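Inositol-3-phosphate synthase (Caenorhabditis elegans, PDB 1VKO) is an NAD-binding enzyme of the myo-inositol-1-phosphate synthase family, with a Rossmann-type domain, here in an assembly of four chains. Local coordinates at residues S119-A124 / V146-P151; E222-I227 / F285-I290; K47-H52 / K62-S67; R75-L80 / N152-S157. All coordinates share one frame; numbering follows the deposited sequence.

Contact 1. Residues S119-A124 / V146-P151; sequences SVTQTA and VPILSP
T121 and Q122, on the short helix 120-123, carry the meeting with the irregular segment 146-151, T121 against I148 and Q122 against P151. Just ahead of them S119 occupies the N-cap position; its OG accepts from the backbone N of Q122 at 3.5 Å, a long and weak capping bond, and is also hydrogen-bonded to D450. The backbone N of V120 bonds to the same carboxylate, which thus grips the start of the helix through both of its oxygens. T121 follows, its CB 3.7 Å from the CD1 methyl of I148, while OG1, set between the backbone N and the carbonyl carbon (chi1 58°), is bonded to D450 as well. The partner segment is the loop that leads from strand 136-141 into strand 154-159, an outer strand of the parallel Rossmann sheet, so the small helix rests on the approach to that sheet. The chain of Q122 bends at chi2 (-47°) and meets P151 tip to tip, its CD 3.4 Å from the ring CD and its CG 3.8 Å from that same atom; the end of the chain lies near L149 and S150. At T123 the contact with the loop has ended. Its N and OG1 both bond to S119 O, from opposite faces of the carbonyl plane, the OG1 bond measuring 3.1 Å, and its own O is held by N388 of the second subunit.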
# COMPACT_ATOMS: atom_id res chain seq x y z
N SER A 119 -13.89 -18.16 -14.02
CA SER A 119 -14.46 -18.34 -15.36
C SER A 119 -15.76 -17.53 -15.39
O SER A 119 -16.63 -17.79 -14.58
CB SER A 119 -14.77 -19.84 -15.58
OG SER A 119 -15.13 -20.16 -16.93
N VAL A 120 -15.90 -16.52 -16.25
CA VAL A 120 -17.21 -15.88 -16.40
C VAL A 120 -18.29 -16.92 -16.77
O VAL A 120 -19.36 -16.96 -16.14
CB VAL A 120 -17.24 -14.72 -17.41
CG1 VAL A 120 -18.64 -14.15 -17.58
CG2 VAL A 120 -16.33 -13.59 -16.97
N THR A 121 -18.00 -17.78 -17.74
CA THR A 121 -19.05 -18.66 -18.26
C THR A 121 -19.47 -19.69 -17.23
O THR A 121 -20.62 -20.05 -17.20
CB THR A 121 -18.64 -19.34 -19.57
OG1 THR A 121 -17.43 -20.11 -19.40
CG2 THR A 121 -18.28 -18.29 -20.63
N GLN A 122 -18.55 -20.14 -16.38
CA GLN A 122 -18.83 -21.23 -15.46
C GLN A 122 -19.37 -20.72 -14.14
O GLN A 122 -20.01 -21.48 -13.45
CB GLN A 122 -17.61 -22.13 -15.18
CG GLN A 122 -17.04 -22.88 -16.38
CD GLN A 122 -18.11 -23.59 -17.23
OE1 GLN A 122 -18.30 -23.24 -18.41
NE2 GLN A 122 -18.80 -24.56 -16.65
N THR A 123 -19.11 -19.44 -13.80
CA THR A 123 -19.48 -18.91 -12.47
C THR A 123 -20.14 -17.53 -12.37
O THR A 123 -20.66 -17.18 -11.30
CB THR A 123 -18.30 -19.05 -11.41
OG1 THR A 123 -17.38 -17.98 -11.54
CG2 THR A 123 -17.44 -20.26 -11.69
N ALA A 124 -20.16 -16.72 -13.44
CA ALA A 124 -20.98 -15.50 -13.39
C ALA A 124 -22.46 -15.84 -13.28
O ALA A 124 -22.93 -16.87 -13.80
CB ALA A 124 -20.72 -14.60 -14.60
N VAL A 146 -28.19 -19.92 -22.36
CA VAL A 146 -28.10 -20.79 -23.54
C VAL A 146 -27.07 -21.89 -23.25
O VAL A 146 -26.08 -21.65 -22.58
CB VAL A 146 -27.85 -20.05 -24.90
CG1 VAL A 146 -29.00 -19.13 -25.25
CG2 VAL A 146 -26.58 -19.28 -24.90
N PRO A 147 -27.36 -23.12 -23.67
CA PRO A 147 -26.45 -24.24 -23.42
C PRO A 147 -25.05 -23.98 -23.96
O PRO A 147 -24.90 -23.57 -25.12
CB PRO A 147 -27.13 -25.43 -24.14
CG PRO A 147 -28.61 -25.05 -24.20
CD PRO A 147 -28.60 -23.55 -24.35
N ILE A 148 -24.04 -24.18 -23.12
CA ILE A 148 -22.64 -23.96 -23.52
C ILE A 148 -21.78 -25.10 -23.00
O ILE A 148 -22.21 -25.83 -22.14
CB ILE A 148 -22.09 -22.61 -23.02
CG1 ILE A 148 -22.22 -22.50 -21.49
CG2 ILE A 148 -22.75 -21.45 -23.74
CD1 ILE A 148 -21.56 -21.30 -20.86
N LEU A 149 -20.57 -25.26 -23.53
CA LEU A 149 -19.66 -26.29 -23.02
C LEU A 149 -19.28 -26.10 -21.55
O LEU A 149 -19.35 -24.99 -21.01
CB LEU A 149 -18.38 -26.30 -23.85
CG LEU A 149 -18.48 -26.57 -25.34
CD1 LEU A 149 -17.26 -25.98 -26.00
CD2 LEU A 149 -18.61 -28.09 -25.58
N SER A 150 -18.92 -27.20 -20.90
CA SER A 150 -18.15 -27.14 -19.66
C SER A 150 -16.74 -27.41 -20.06
O SER A 150 -16.51 -28.17 -21.02
CB SER A 150 -18.59 -28.26 -18.72
OG SER A 150 -17.52 -28.63 -17.85
N PRO A 151 -15.76 -26.87 -19.35
CA PRO A 151 -14.37 -27.13 -19.73
C PRO A 151 -14.04 -28.61 -19.62
O PRO A 151 -13.03 -29.04 -20.16
CB PRO A 151 -13.57 -26.32 -18.70
CG PRO A 151 -14.53 -25.22 -18.27
CD PRO A 151 -15.86 -25.98 -18.18

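Contact 2. Residues E222-I227 / F285-I290; sequences EHLEHI and FAVASI
The CD1 methyl of L224 is the first bump of this interface, and the surface between V287 and A288 is the hollow that receives it. CD1 lies 3.6 Å from V287 CG1 and 3.9 Å from A288 CB, and reaches deep enough to come within 3.6 Å of the backbone N of A288. With CG anti to the backbone N (chi1 171°), L224 extends toward helix 281-291, where its side chain crosses that of V287 at about a right angle. One turn on, I227 offers a broader, branched surface. Its CG2 rests 3.6 Å from A288 CB, so the small alanine fits against the base of the isoleucine branch. Segments 222-227 and 285-290, whose axes approach to 8.8 Å and cross at -49°, lie on helices 220-238 and 281-291, which precede strands 242-247 and 295-298, adjacent members of the parallel sheet in the Rossmann-type domain. The F285 ring packs against the CG2 and CD1 methyls of I227: CE1 is 3.6 Å from I227 CD1 and CD1 of the ring 3.8 Å from I227 CG2, the two side chains again crossing at about a right angle. W159 meets the same phenyl ring edge-to-face. I272 of helix 265-273 packs on both L224 and V287, covering that flank of the interface.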
# COMPACT_ATOMS: atom_id res chain seq x y z
N GLU A 222 6.05 -25.07 -46.25
CA GLU A 222 6.08 -26.41 -45.70
C GLU A 222 5.64 -26.38 -44.25
O GLU A 222 4.89 -27.25 -43.83
CB GLU A 222 7.45 -26.99 -45.78
CG GLU A 222 7.84 -27.47 -47.16
CD GLU A 222 8.71 -28.70 -47.07
OE1 GLU A 222 9.69 -28.64 -46.27
OE2 GLU A 222 8.39 -29.71 -47.75
N HIS A 223 6.05 -25.34 -43.51
CA HIS A 223 5.57 -25.18 -42.14
C HIS A 223 4.07 -25.06 -42.07
O HIS A 223 3.43 -25.75 -41.27
CB HIS A 223 6.27 -24.05 -41.42
CG HIS A 223 7.72 -24.31 -41.20
ND1 HIS A 223 8.67 -23.31 -41.11
CD2 HIS A 223 8.40 -25.48 -41.09
CE1 HIS A 223 9.86 -23.85 -40.97
NE2 HIS A 223 9.73 -25.16 -40.95
N LEU A 224 3.51 -24.22 -42.95
CA LEU A 224 2.07 -24.01 -43.05
C LEU A 224 1.33 -25.32 -43.24
O LEU A 224 0.32 -25.57 -42.60
CB LEU A 224 1.75 -23.06 -44.21
CG LEU A 224 0.29 -22.93 -44.55
CD1 LEU A 224 -0.52 -22.46 -43.38
CD2 LEU A 224 0.17 -21.94 -45.69
N GLU A 225 1.87 -26.14 -44.13
CA GLU A 225 1.28 -27.41 -44.47
C GLU A 225 1.39 -28.39 -43.32
O GLU A 225 0.53 -29.24 -43.14
CB GLU A 225 1.98 -27.98 -45.70
CG GLU A 225 1.42 -27.47 -47.02
CD GLU A 225 -0.04 -27.80 -47.21
OE1 GLU A 225 -0.54 -28.82 -46.66
OE2 GLU A 225 -0.71 -27.03 -47.91
N HIS A 226 2.47 -28.27 -42.54
CA HIS A 226 2.73 -29.22 -41.47
C HIS A 226 1.69 -29.04 -40.37
O HIS A 226 1.14 -30.02 -39.86
CB HIS A 226 4.12 -28.99 -40.90
CG HIS A 226 4.50 -29.96 -39.82
ND1 HIS A 226 5.51 -30.88 -39.99
CD2 HIS A 226 4.03 -30.13 -38.57
CE1 HIS A 226 5.65 -31.58 -38.87
NE2 HIS A 226 4.77 -31.14 -37.99
N ILE A 227 1.44 -27.78 -39.99
CA ILE A 227 0.39 -27.46 -39.01
C ILE A 227 -1.01 -27.77 -39.53
O ILE A 227 -1.85 -28.22 -38.77
CB ILE A 227 0.42 -25.98 -38.64
CG1 ILE A 227 1.84 -25.56 -38.23
CG2 ILE A 227 -0.59 -25.72 -37.53
CD1 ILE A 227 2.33 -26.17 -36.94
N PHE A 285 0.36 -20.30 -37.83
CA PHE A 285 -0.77 -20.85 -37.10
C PHE A 285 -2.10 -20.20 -37.47
O PHE A 285 -3.05 -20.89 -37.74
CB PHE A 285 -0.55 -20.81 -35.59
CG PHE A 285 0.47 -21.76 -35.10
CD1 PHE A 285 0.11 -23.09 -34.82
CD2 PHE A 285 1.80 -21.36 -34.92
CE1 PHE A 285 1.08 -24.01 -34.35
CE2 PHE A 285 2.79 -22.28 -34.44
CZ PHE A 285 2.42 -23.62 -34.16
N ALA A 286 -2.20 -18.87 -37.48
CA ALA A 286 -3.52 -18.29 -37.77
C ALA A 286 -3.99 -18.80 -39.13
O ALA A 286 -5.14 -19.25 -39.26
CB ALA A 286 -3.51 -16.76 -37.71
N VAL A 287 -3.09 -18.76 -40.11
CA VAL A 287 -3.39 -19.28 -41.47
C VAL A 287 -3.72 -20.78 -41.50
O VAL A 287 -4.71 -21.19 -42.08
CB VAL A 287 -2.28 -18.86 -42.46
CG1 VAL A 287 -2.49 -19.47 -43.84
CG2 VAL A 287 -2.27 -17.35 -42.61
N ALA A 288 -2.92 -21.61 -40.84
CA ALA A 288 -3.22 -23.04 -40.81
C ALA A 288 -4.61 -23.35 -40.22
O ALA A 288 -5.23 -24.36 -40.57
CB ALA A 288 -2.17 -23.76 -40.05
N SER A 289 -5.06 -22.48 -39.32
CA SER A 289 -6.29 -22.64 -38.56
C SER A 289 -7.45 -22.33 -39.48
O SER A 289 -8.36 -23.16 -39.65
CB SER A 289 -6.33 -21.71 -37.34
OG SER A 289 -5.18 -21.88 -36.54
N ILE A 290 -7.38 -21.15 -40.08
CA ILE A 290 -8.43 -20.68 -40.95
C ILE A 290 -8.60 -21.62 -42.12
O ILE A 290 -9.70 -22.08 -42.37
CB ILE A 290 -8.16 -19.24 -41.44
CG1 ILE A 290 -8.21 -18.27 -40.27
CG2 ILE A 290 -9.17 -18.86 -42.50
CD1 ILE A 290 -7.42 -16.98 -40.54

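Contact 3. Residues K47-H52 / K62-S67; sequences KNHFEH and KEHDYS
H49 and K62 both place CG anti to the carbonyl carbon, beside the backbone N (chi1 -67° and -51°), and this brings the imidazole of one under the aliphatic chain of the other. Extended beyond CG, the lysine side chain crosses that of H49 at about a right angle; its CD stands 3.5 Å from H49 CD2 and 3.9 Å from the ring centroid, a CH-pi contact over the face. K47 CE lies above the opposite face near the rim, so H49 is sandwiched between methylenes of two lysines. At its NE2 edge H49 meets the H64 ring tip to tip, rim to rim, with centroids 5.2 Å apart and neither ring over the other. Beneath these side chains K47 and K62 form an antiparallel hydrogen-bonded pair: K47 N gives to K62 O at 3.1 Å and K62 N to K47 O at 2.9 Å, both nearly straight at 173°. From this pair the segments run off in different directions along a long beta hairpin, the backbones of H49 and T60 and of H64 and Y45 bonding onward. The second subunit comes up against the hairpin: its Y130 packs on K47 and F50, its L529 packs on H64, and its L128 O accepts from N48 ND2. Strand 56-71 lies between strands 38-53 and 461-464 in an antiparallel sheet.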
# COMPACT_ATOMS: atom_id res chain seq x y z
N LYS A 47 -32.35 1.19 -30.95
CA LYS A 47 -31.15 1.95 -31.34
C LYS A 47 -31.49 3.39 -31.64
O LYS A 47 -32.46 3.67 -32.34
CB LYS A 47 -30.45 1.32 -32.56
CG LYS A 47 -29.26 2.11 -33.06
CD LYS A 47 -28.46 1.39 -34.12
CE LYS A 47 -27.70 2.39 -35.02
NZ LYS A 47 -26.75 3.32 -34.34
N ASN A 48 -30.69 4.30 -31.11
CA ASN A 48 -30.83 5.70 -31.43
C ASN A 48 -30.11 6.05 -32.72
O ASN A 48 -29.05 5.52 -32.99
CB ASN A 48 -30.28 6.56 -30.29
CG ASN A 48 -31.21 6.62 -29.11
OD1 ASN A 48 -32.43 6.57 -29.27
ND2 ASN A 48 -30.63 6.73 -27.90
N HIS A 49 -30.70 6.92 -33.53
CA HIS A 49 -30.07 7.39 -34.73
C HIS A 49 -29.96 8.91 -34.64
O HIS A 49 -30.84 9.56 -34.09
CB HIS A 49 -30.91 6.98 -35.94
CG HIS A 49 -30.95 5.50 -36.18
ND1 HIS A 49 -30.22 4.89 -37.19
CD2 HIS A 49 -31.61 4.51 -35.54
CE1 HIS A 49 -30.45 3.59 -37.16
NE2 HIS A 49 -31.30 3.33 -36.18
N PHE A 50 -28.87 9.47 -35.16
CA PHE A 50 -28.54 10.86 -34.86
C PHE A 50 -28.52 11.75 -36.10
O PHE A 50 -28.30 11.28 -37.22
CB PHE A 50 -27.18 10.95 -34.11
CG PHE A 50 -27.10 10.04 -32.92
CD1 PHE A 50 -26.63 8.74 -33.06
CD2 PHE A 50 -27.54 10.47 -31.67
CE1 PHE A 50 -26.60 7.87 -31.95
CE2 PHE A 50 -27.49 9.62 -30.55
CZ PHE A 50 -27.02 8.31 -30.70
N GLU A 51 -28.74 13.04 -35.88
CA GLU A 51 -28.57 14.03 -36.93
C GLU A 51 -28.09 15.34 -36.31
O GLU A 51 -28.72 15.87 -35.38
CB GLU A 51 -29.88 14.25 -37.70
CG GLU A 51 -30.22 13.18 -38.74
CD GLU A 51 -31.51 13.49 -39.51
OE1 GLU A 51 -31.76 14.67 -39.85
OE2 GLU A 51 -32.26 12.53 -39.80
N HIS A 52 -26.98 15.87 -36.82
CA HIS A 52 -26.43 17.12 -36.32
C HIS A 52 -27.00 18.32 -37.09
O HIS A 52 -26.94 18.34 -38.30
CB HIS A 52 -24.91 17.07 -36.35
CG HIS A 52 -24.36 15.81 -35.76
ND1 HIS A 52 -24.00 15.70 -34.43
CD2 HIS A 52 -24.14 14.59 -36.32
CE1 HIS A 52 -23.56 14.48 -34.20
NE2 HIS A 52 -23.64 13.78 -35.32
N LYS A 62 -35.24 4.18 -33.00
CA LYS A 62 -35.85 3.25 -33.96
C LYS A 62 -35.74 1.81 -33.46
O LYS A 62 -34.99 1.53 -32.53
CB LYS A 62 -35.20 3.43 -35.36
CG LYS A 62 -35.16 4.91 -35.87
CD LYS A 62 -34.61 5.09 -37.30
CE LYS A 62 -34.80 6.55 -37.79
NZ LYS A 62 -34.14 6.91 -39.09
N GLU A 63 -36.49 0.88 -34.06
CA GLU A 63 -36.43 -0.53 -33.64
C GLU A 63 -35.99 -1.43 -34.77
O GLU A 63 -36.37 -1.22 -35.92
CB GLU A 63 -37.78 -1.03 -33.11
CG GLU A 63 -38.63 0.00 -32.37
CD GLU A 63 -39.61 -0.65 -31.42
OE1 GLU A 63 -39.18 -0.98 -30.29
OE2 GLU A 63 -40.79 -0.85 -31.79
N HIS A 64 -35.22 -2.47 -34.43
CA HIS A 64 -34.63 -3.39 -35.42
C HIS A 64 -34.88 -4.87 -35.04
O HIS A 64 -34.24 -5.41 -34.13
CB HIS A 64 -33.12 -3.13 -35.57
CG HIS A 64 -32.79 -1.73 -36.01
ND1 HIS A 64 -32.85 -0.65 -35.15
CD2 HIS A 64 -32.37 -1.24 -37.19
CE1 HIS A 64 -32.49 0.44 -35.80
NE2 HIS A 64 -32.19 0.11 -37.04
N ASP A 65 -35.80 -5.52 -35.73
CA ASP A 65 -36.14 -6.88 -35.33
C ASP A 65 -35.05 -7.83 -35.77
O ASP A 65 -34.76 -7.94 -36.96
CB ASP A 65 -37.51 -7.28 -35.88
CG ASP A 65 -38.64 -6.41 -35.31
OD1 ASP A 65 -38.33 -5.47 -34.56
OD2 ASP A 65 -39.86 -6.59 -35.57
N TYR A 66 -34.41 -8.48 -34.81
CA TYR A 66 -33.43 -9.51 -35.12
C TYR A 66 -34.13 -10.86 -35.02
O TYR A 66 -34.97 -11.04 -34.15
CB TYR A 66 -32.25 -9.44 -34.14
CG TYR A 66 -31.14 -8.49 -34.53
CD1 TYR A 66 -31.15 -7.17 -34.12
CD2 TYR A 66 -30.07 -8.92 -35.31
CE1 TYR A 66 -30.12 -6.28 -34.48
CE2 TYR A 66 -29.03 -8.04 -35.67
CZ TYR A 66 -29.07 -6.72 -35.25
OH TYR A 66 -28.06 -5.84 -35.58
N SER A 67 -33.82 -11.79 -35.91
CA SER A 67 -34.34 -13.14 -35.75
C SER A 67 -33.16 -14.08 -35.55
O SER A 67 -32.40 -14.28 -36.47
CB SER A 67 -35.18 -13.56 -36.96
OG SER A 67 -35.85 -14.79 -36.70

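Contact 4. Residues R75-L80 / N152-S157; sequences RKTGLL and NDLIIS
I155 is bound to strand 77-80 through both its backbone N and its O, giving N to T77 O at 3.1 Å and taking L79 N on its O at 2.7 Å. Further along, S157 N reaches L79 O at 3.0 Å but with a bend, the angle at its hydrogen being 138°. This is the register of parallel strands, G78 beside I155, L79 beside I156 and L80 beside S157. Weaker CA-H...O contacts fill in between, among them G78 CA to I155 O at 3.2 Å. Carbon-to-carbon side-chain contacts fall on both faces. T77 and L154 lie side by side, pointing the same way, CG2 of the threonine 3.9 Å from CD2 of the leucine, with L79 CB 4.1 Å from I156 CG1 on the same face. On the other, L80 CD2 packs 3.9 Å from S157 CB; ahead of the strand, K76 CE lies 4.0 Å from I155 CD1, its NZ bonded to H238 O. In the Rossmann-type sheet strand 77-82 lies between strand 154-159, outermost within the chain, and strand 242-247. Helix 87-100 covers I156 through V93 and I96, whereas F234 of helix 220-238 packs against L80, I155 and S157.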
# COMPACT_ATOMS: atom_id res chain seq x y z
N ARG A 75 -21.45 -28.50 -29.82
CA ARG A 75 -20.72 -29.43 -30.68
C ARG A 75 -19.51 -30.05 -29.96
O ARG A 75 -18.99 -29.48 -28.98
CB ARG A 75 -20.26 -28.71 -31.93
CG ARG A 75 -21.31 -28.63 -33.02
CD ARG A 75 -22.24 -27.42 -32.88
NE ARG A 75 -23.14 -27.27 -34.03
CZ ARG A 75 -23.08 -26.30 -34.92
NH1 ARG A 75 -22.16 -25.34 -34.84
NH2 ARG A 75 -23.96 -26.26 -35.90
N LYS A 76 -19.07 -31.22 -30.45
CA LYS A 76 -17.88 -31.89 -29.90
C LYS A 76 -16.66 -31.06 -30.24
O LYS A 76 -16.40 -30.80 -31.41
CB LYS A 76 -17.73 -33.31 -30.43
CG LYS A 76 -16.75 -34.14 -29.60
CD LYS A 76 -16.44 -35.50 -30.23
CE LYS A 76 -15.50 -36.26 -29.31
NZ LYS A 76 -14.96 -37.49 -29.94
N THR A 77 -15.91 -30.67 -29.22
CA THR A 77 -14.97 -29.54 -29.36
C THR A 77 -13.53 -29.82 -28.96
O THR A 77 -13.24 -30.19 -27.84
CB THR A 77 -15.54 -28.33 -28.58
OG1 THR A 77 -16.74 -27.90 -29.23
CG2 THR A 77 -14.65 -27.10 -28.65
N GLY A 78 -12.62 -29.64 -29.91
CA GLY A 78 -11.19 -29.77 -29.62
C GLY A 78 -10.57 -28.39 -29.52
O GLY A 78 -10.92 -27.50 -30.29
N LEU A 79 -9.64 -28.24 -28.57
CA LEU A 79 -8.84 -27.01 -28.43
C LEU A 79 -7.36 -27.29 -28.55
O LEU A 79 -6.81 -28.18 -27.85
CB LEU A 79 -9.15 -26.26 -27.09
CG LEU A 79 -8.33 -24.99 -26.72
CD1 LEU A 79 -8.60 -23.86 -27.70
CD2 LEU A 79 -8.66 -24.50 -25.32
N LEU A 80 -6.72 -26.53 -29.44
CA LEU A 80 -5.31 -26.66 -29.69
C LEU A 80 -4.54 -25.44 -29.23
O LEU A 80 -4.71 -24.33 -29.77
CB LEU A 80 -5.03 -26.86 -31.19
CG LEU A 80 -5.49 -28.12 -31.89
CD1 LEU A 80 -5.71 -27.84 -33.39
CD2 LEU A 80 -4.47 -29.21 -31.67
N ASN A 152 -14.89 -29.38 -18.94
CA ASN A 152 -14.69 -30.81 -18.87
C ASN A 152 -14.91 -31.47 -20.24
O ASN A 152 -14.41 -32.55 -20.47
CB ASN A 152 -15.59 -31.45 -17.80
CG ASN A 152 -15.33 -30.88 -16.40
OD1 ASN A 152 -14.22 -30.42 -16.09
ND2 ASN A 152 -16.35 -30.92 -15.57
N ASP A 153 -15.63 -30.78 -21.14
CA ASP A 153 -16.03 -31.34 -22.43
C ASP A 153 -15.03 -30.99 -23.51
O ASP A 153 -15.25 -31.34 -24.70
CB ASP A 153 -17.37 -30.75 -22.88
CG ASP A 153 -18.49 -31.05 -21.94
OD1 ASP A 153 -18.68 -32.26 -21.61
OD2 ASP A 153 -19.25 -30.15 -21.49
N LEU A 154 -13.98 -30.25 -23.14
CA LEU A 154 -12.98 -29.81 -24.12
C LEU A 154 -11.89 -30.84 -24.23
O LEU A 154 -11.33 -31.28 -23.22
CB LEU A 154 -12.35 -28.46 -23.72
CG LEU A 154 -13.14 -27.14 -23.58
CD1 LEU A 154 -12.23 -26.03 -22.98
CD2 LEU A 154 -13.78 -26.65 -24.91
N ILE A 155 -11.59 -31.26 -25.45
CA ILE A 155 -10.45 -32.13 -25.72
C ILE A 155 -9.28 -31.25 -26.14
O ILE A 155 -9.39 -30.49 -27.10
CB ILE A 155 -10.77 -33.09 -26.91
CG1 ILE A 155 -11.82 -34.15 -26.53
CG2 ILE A 155 -9.51 -33.77 -27.37
CD1 ILE A 155 -13.25 -33.84 -27.01
N ILE A 156 -8.13 -31.40 -25.48
CA ILE A 156 -7.03 -30.48 -25.70
C ILE A 156 -5.69 -31.10 -26.15
O ILE A 156 -5.15 -31.95 -25.49
CB ILE A 156 -6.80 -29.65 -24.44
CG1 ILE A 156 -8.04 -28.84 -24.07
CG2 ILE A 156 -5.53 -28.80 -24.58
CD1 ILE A 156 -7.83 -27.92 -22.84
N SER A 157 -5.16 -30.63 -27.27
CA SER A 157 -3.79 -30.89 -27.63
C SER A 157 -3.10 -29.53 -27.95
O SER A 157 -3.61 -28.46 -27.57
CB SER A 157 -3.75 -31.78 -28.86
OG SER A 157 -2.42 -32.15 -29.16

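In the fold
Contacts 2 and 4 lie in the Rossmann-type sheet and its helices, contact 1 on the loop leading into it, and contact 3 in the antiparallel hairpin 38-53/56-71, which precedes strand 77-82. Contacts 1 and 4 touch directly, their centres 14 Å apart: L149 CD1 packs 3.7 Å from L154 CD2, where the loop of contact 1 enters the strand of contact 4. Helix 220-238 links contact 4 to contact 2, lining the sheet with F234; nearest atoms of the two contacts are about 7 Å apart. The F285 side chain lies about 5 Å from the bound NAD, that of L80 about 11 Å. Contact 3, with nearest atoms about 12 Å from contact 1, like it touches the second subunit.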